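Side-chain contact in glutamyl endopeptidase (Staphylococcus epidermidis, PDB 6PYM), which probably cleaves proteins after glutamate, and also aspartate, as a secreted serine endopeptidase: residues Q204-R207 / N208-D212. The protein carries 1 engineered substitution. Numbering follows the deposited sequence.
Sequences QFLR and NNIPD
Near the C-terminal end of helix 200-209 the carbonyl O of Leu-206 accepts two backbone N-H groups, and Ile-210, which gives one of them, has an extended backbone. Ile-210 N meets Leu-206 O at 2.8 Å almost head-on to the carbonyl, whereas Asn-209 N approaches the same oxygen, Leu-206 O, from above the carbonyl plane at 3.2 Å, an i to i+3 bond beside an i to i+4 one. Two residues earlier, Asn-208 N bonds to Gln-204 O at 3.0 Å, the i to i+4 bond of a helix.

The carbonyl of Phe-205 is held by a side chain. With CG of Asn-209 turned opposite its own carbonyl carbon (chi1 -71°), the amide reaches back one turn, and Asn-209 ND2 gives Phe-205 O a nearly straight bond of 2.9 Å (N-H...O 173°). That oxygen lies almost in the amide plane, and the amide is inclined 56° to the phenyl ring. Asn-209 ND2 also lies obliquely by the ring, 3.5 Å from Phe-205 CD1. The side chains of Phe-205 and Asn-209 both touch Ile-86 and Ile-96, and Tyr-88 meets the phenyl edge-to-face. Alongside, Leu-206 and Ile-210 point the same way, with CD2 of Leu-206 4.1 Å from CD1 of Ile-210. Leu-206 packs on Leu-47 and Ile-210 on Ile-96, so both extend the apolar face laid against the barrel. Just beyond the turn, Asp-212 OD2 accepts a hydrogen bond from Glu-43 N, tying the departing chain to the same barrel.

This is the C-terminal end of the C-terminal helix of a chymotrypsin-like protease, packed on the six-stranded N-terminal barrel, with the Phe-205 side chain about 11 Å from that of Asp-93, the predicted charge-relay aspartate.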
# COMPACT_ATOMS: atom_id res chain seq x y z
N GLN A 204 -16.00 1.10 6.56
CA GLN A 204 -17.17 1.80 6.03
C GLN A 204 -16.78 2.76 4.91
O GLN A 204 -17.44 2.80 3.87
CB GLN A 204 -17.88 2.55 7.15
CG GLN A 204 -18.51 1.63 8.18
CD GLN A 204 -19.11 2.38 9.35
OE1 GLN A 204 -18.85 3.57 9.54
NE2 GLN A 204 -19.92 1.69 10.14
N PHE A 205 -15.70 3.52 5.12
CA PHE A 205 -15.19 4.40 4.08
C PHE A 205 -14.86 3.62 2.81
O PHE A 205 -15.17 4.08 1.70
CB PHE A 205 -13.95 5.12 4.63
CG PHE A 205 -13.09 5.81 3.60
CD1 PHE A 205 -13.51 6.98 2.97
CD2 PHE A 205 -11.82 5.33 3.31
CE1 PHE A 205 -12.70 7.62 2.06
CE2 PHE A 205 -11.01 5.98 2.40
CZ PHE A 205 -11.45 7.12 1.77
N LEU A 206 -14.26 2.44 2.94
CA LEU A 206 -13.95 1.64 1.76
C LEU A 206 -15.21 1.20 1.04
O LEU A 206 -15.32 1.34 -0.18
CB LEU A 206 -13.11 0.43 2.16
CG LEU A 206 -11.73 0.73 2.74
CD1 LEU A 206 -11.04 -0.59 3.10
CD2 LEU A 206 -10.88 1.56 1.78
N ARG A 207 -16.18 0.65 1.78
CA ARG A 207 -17.42 0.17 1.15
C ARG A 207 -18.15 1.29 0.43
O ARG A 207 -18.76 1.07 -0.62
CB ARG A 207 -18.34 -0.46 2.19
CG ARG A 207 -17.90 -1.81 2.66
CD ARG A 207 -18.95 -2.46 3.54
NE ARG A 207 -18.51 -3.81 3.91
CZ ARG A 207 -18.03 -4.16 5.10
NH1 ARG A 207 -17.96 -3.27 6.07
NH2 ARG A 207 -17.65 -5.41 5.31
N ASN A 208 -18.13 2.50 0.99
CA ASN A 208 -18.89 3.61 0.43
C ASN A 208 -18.23 4.26 -0.76
O ASN A 208 -18.86 5.09 -1.43
CB ASN A 208 -19.21 4.61 1.53
CG ASN A 208 -20.23 4.06 2.50
OD1 ASN A 208 -21.18 3.40 2.09
ND2 ASN A 208 -20.01 4.29 3.78
N ASN A 209 -16.98 3.90 -1.07
CA ASN A 209 -16.29 4.44 -2.23
C ASN A 209 -15.82 3.38 -3.21
O ASN A 209 -15.52 3.73 -4.36
CB ASN A 209 -15.06 5.25 -1.78
CG ASN A 209 -15.45 6.53 -1.14
OD1 ASN A 209 -15.69 7.52 -1.83
ND2 ASN A 209 -15.54 6.54 0.18
N ILE A 210 -15.78 2.12 -2.81
CA ILE A 210 -15.21 1.04 -3.61
C ILE A 210 -16.20 -0.11 -3.51
O ILE A 210 -16.08 -0.96 -2.62
CB ILE A 210 -13.82 0.64 -3.07
CG1 ILE A 210 -12.92 1.87 -2.91
CG2 ILE A 210 -13.17 -0.38 -4.00
CD1 ILE A 210 -11.59 1.57 -2.27
N PRO A 211 -17.22 -0.15 -4.37
CA PRO A 211 -18.34 -1.06 -4.11
C PRO A 211 -17.93 -2.52 -4.14
O PRO A 211 -18.56 -3.33 -3.44
CB PRO A 211 -19.36 -0.71 -5.21
CG PRO A 211 -18.58 0.04 -6.25
CD PRO A 211 -17.47 0.74 -5.52
N ASP A 212 -16.87 -2.86 -4.87
CA ASP A 212 -16.37 -4.22 -4.98
C ASP A 212 -15.31 -4.56 -3.95
O ASP A 212 -14.66 -5.61 -4.08
CB ASP A 212 -15.86 -4.50 -6.41
CG ASP A 212 -14.73 -3.56 -6.84
OD1 ASP A 212 -14.55 -2.49 -6.23
OD2 ASP A 212 -14.02 -3.87 -7.82